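Local coordinates for protein similarities with probable monooxygenase (Photorhabdus luminescens, PDB 4HB9) that binds FAD and probably acts as a flavin-dependent monooxygenase of the aromatic ring hydroxylase type, at residues V181-I186 against V247-T252. Residues are numbered along the deposited sequence; the frame is centred on the assembly and turned at random.
Sequences VGVSMI and VYVAAT
Strands 183-186 and 247-251 run antiparallel, their axes 4.6 Å apart at closest approach and their directions 156° apart, with Ser184 opposite Ala250 and Ile186 opposite Tyr248 as hydrogen-bonded pairs. The Ser184 N to Ala250 O bond, 2.9 Å long, is nearly straight at the hydrogen (174°) and lies almost along the C=O axis, whereas the return bond from Ala250 N and both bonds of the Ile186–Tyr248 pair approach in the carbonyl plane. The pairing ends differently at Gly182, where the chain turns a corner and strand 247-251 has ended: Thr252 N reaches Gly182 O at 2.9 Å from above the carbonyl plane. Here the Thr252 side chain, OG1 anti to its carbonyl carbon, sets its hydroxyl 2.7 Å from Ser184 OG, and the two hydroxyls are hydrogen-bonded. Ser184 OG also bonds His298 ND1, and one water links Thr252 OG1 to Gly182 N. These strands are neighbours in the large mixed sheet, consistent with an aromatic-hydroxylase-like flavoprotein fold, strand 295-301 lying beyond 179-191 and strand 218-228 beyond 240-251. On the face carrying Met185 and Val249, selenomethionine 185 starts from the crowded chi1 position (65°), extends through chi2 and bends at chi3; its side chain crosses that of Val247 obliquely, SE 3.8 Å from Val247 CG1, while CE comes alongside Val249 CG2. Val183 CG1, anti to its backbone N, meets Val249 CG1 at 3.5 Å, tighter than usual van der Waals contact, and helix 355-386 packs against both valines. Ile186 and Tyr248 emerge on the other face, CB to CB 4.5 Å, where helix 264-274 touches both and Tyr248 OH is hydrogen-bonded to Asp218 OD2.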
ATOM      1  N   VAL A 181      13.636  11.746   0.663  1.00 23.26           N
ATOM      2  CA  VAL A 181      12.844  12.922   0.312  1.00 22.51           C
ATOM      3  C   VAL A 181      13.164  14.117   1.206  1.00 21.16           C
ATOM      4  O   VAL A 181      12.978  15.242   0.807  1.00 22.75           O
ATOM      5  CB  VAL A 181      11.353  12.577   0.390  1.00 21.29           C
ATOM      6  CG1 VAL A 181      10.476  13.809   0.232  1.00 22.73           C
ATOM      7  CG2 VAL A 181      11.024  11.547  -0.668  1.00 22.14           C
ATOM      8  N   GLY A 182      13.670  13.859   2.403  1.00 20.64           N
ATOM      9  CA  GLY A 182      13.890  14.900   3.383  1.00 19.77           C
ATOM     10  C   GLY A 182      12.657  15.159   4.221  1.00 19.53           C
ATOM     11  O   GLY A 182      12.639  16.124   5.017  1.00 20.66           O
ATOM     12  N   VAL A 183      11.626  14.330   4.039  1.00 19.88           N
ATOM     13  CA  VAL A 183      10.372  14.433   4.803  1.00 18.91           C
ATOM     14  C   VAL A 183      10.155  13.097   5.523  1.00 19.05           C
ATOM     15  O   VAL A 183      10.419  12.016   4.957  1.00 16.94           O
ATOM     16  CB  VAL A 183       9.186  14.796   3.891  1.00 19.71           C
ATOM     17  CG1 VAL A 183       7.863  14.758   4.631  1.00 19.87           C
ATOM     18  CG2 VAL A 183       9.408  16.181   3.273  1.00 20.99           C
ATOM     19  N   SER A 184       9.694  13.188   6.772  1.00 18.13           N
ATOM     20  CA  SER A 184       9.364  12.018   7.586  1.00 18.60           C
ATOM     21  C   SER A 184       7.976  12.172   8.175  1.00 18.11           C
ATOM     22  O   SER A 184       7.398  13.259   8.149  1.00 18.26           O
ATOM     23  CB  SER A 184      10.372  11.861   8.696  1.00 18.95           C
ATOM     24  OG  SER A 184      11.652  11.646   8.153  1.00 19.36           O
HETATM   25  N   MSE A 185       7.401  11.081   8.656  1.00 17.89           N
HETATM   26  CA  MSE A 185       6.051  11.155   9.217  1.00 18.50           C
HETATM   27  C   MSE A 185       5.926  10.243  10.408  1.00 17.95           C
HETATM   28  O   MSE A 185       6.710   9.293  10.578  1.00 17.81           O
HETATM   29  CB  MSE A 185       4.998  10.828   8.157  1.00 21.12           C
HETATM   30  CG  MSE A 185       5.024   9.419   7.613  1.00 25.40           C
HETATM   31 SE   MSE A 185       3.619   9.163   6.212  1.00 39.01          SE
HETATM   32  CE  MSE A 185       3.566  10.846   5.285  1.00 29.10           C
ATOM     33  N   ILE A 186       4.953  10.562  11.247  1.00 17.40           N
ATOM     34  CA  ILE A 186       4.578   9.741  12.396  1.00 17.07           C
ATOM     35  C   ILE A 186       3.073   9.535  12.264  1.00 16.95           C
ATOM     36  O   ILE A 186       2.319  10.511  12.135  1.00 16.04           O
ATOM     37  CB  ILE A 186       4.951  10.428  13.725  1.00 17.32           C
ATOM     38  CG1 ILE A 186       6.451  10.688  13.805  1.00 17.68           C
ATOM     39  CG2 ILE A 186       4.511   9.596  14.920  1.00 17.94           C
ATOM     40  CD1 ILE A 186       6.879  11.475  15.025  1.00 17.96           C
ATOM     41  N   VAL A 247      -1.622  11.750  10.898  1.00 16.60           N
ATOM     42  CA  VAL A 247      -0.286  11.657  10.317  1.00 17.13           C
ATOM     43  C   VAL A 247       0.428  12.976  10.513  1.00 17.12           C
ATOM     44  O   VAL A 247      -0.012  13.991   9.992  1.00 17.65           O
ATOM     45  CB  VAL A 247      -0.323  11.318   8.819  1.00 17.49           C
ATOM     46  CG1 VAL A 247       1.085  11.094   8.326  1.00 18.62           C
ATOM     47  CG2 VAL A 247      -1.180  10.080   8.556  1.00 18.71           C
ATOM     48  N   TYR A 248       1.473  12.970  11.327  1.00 16.48           N
ATOM     49  CA  TYR A 248       2.267  14.179  11.540  1.00 16.43           C
ATOM     50  C   TYR A 248       3.397  14.131  10.551  1.00 16.35           C
ATOM     51  O   TYR A 248       4.105  13.128  10.484  1.00 16.70           O
ATOM     52  CB  TYR A 248       2.818  14.281  12.972  1.00 16.10           C
ATOM     53  CG  TYR A 248       3.792  15.426  13.156  1.00 15.57           C
ATOM     54  CD1 TYR A 248       3.358  16.755  13.225  1.00 16.75           C
ATOM     55  CD2 TYR A 248       5.133  15.191  13.204  1.00 15.84           C
ATOM     56  CE1 TYR A 248       4.260  17.796  13.344  1.00 16.94           C
ATOM     57  CE2 TYR A 248       6.047  16.215  13.345  1.00 16.23           C
ATOM     58  CZ  TYR A 248       5.621  17.511  13.408  1.00 18.14           C
ATOM     59  OH  TYR A 248       6.571  18.504  13.537  1.00 18.64           O
ATOM     60  N   VAL A 249       3.548  15.214   9.790  1.00 16.78           N
ATOM     61  CA  VAL A 249       4.538  15.292   8.688  1.00 17.36           C
ATOM     62  C   VAL A 249       5.472  16.473   8.912  1.00 16.52           C
ATOM     63  O   VAL A 249       5.010  17.568   9.186  1.00 17.05           O
ATOM     64  CB  VAL A 249       3.838  15.418   7.325  1.00 16.86           C
ATOM     65  CG1 VAL A 249       4.823  15.321   6.184  1.00 16.95           C
ATOM     66  CG2 VAL A 249       2.781  14.351   7.166  1.00 18.07           C
ATOM     67  N   ALA A 250       6.775  16.228   8.834  1.00 16.39           N
ATOM     68  CA  ALA A 250       7.776  17.266   9.063  1.00 17.73           C
ATOM     69  C   ALA A 250       9.054  16.946   8.342  1.00 17.14           C
ATOM     70  O   ALA A 250       9.194  15.883   7.783  1.00 17.61           O
ATOM     71  CB  ALA A 250       8.071  17.394  10.556  1.00 17.67           C
ATOM     72  N   ALA A 251      10.005  17.870   8.377  1.00 17.58           N
ATOM     73  CA  ALA A 251      11.314  17.621   7.751  1.00 17.33           C
ATOM     74  C   ALA A 251      12.045  16.583   8.576  1.00 18.75           C
ATOM     75  O   ALA A 251      11.990  16.607   9.821  1.00 18.23           O
ATOM     76  CB  ALA A 251      12.123  18.910   7.662  1.00 17.92           C
ATOM     77  N   THR A 252      12.706  15.663   7.888  1.00 18.02           N
ATOM     78  CA  THR A 252      13.492  14.641   8.537  1.00 19.47           C
ATOM     79  C   THR A 252      14.542  15.230   9.471  1.00 21.30           C
ATOM     80  O   THR A 252      14.701  14.769  10.609  1.00 20.76           O
ATOM     81  CB  THR A 252      14.177  13.753   7.489  1.00 19.80           C
ATOM     82  OG1 THR A 252      13.189  13.255   6.567  1.00 17.93           O
ATOM     83  CG2 THR A 252      14.944  12.591   8.179  1.00 21.10           C
TER
HETATM   84  O   HOH W   1      14.143  11.910   4.339  1.00 31.59           O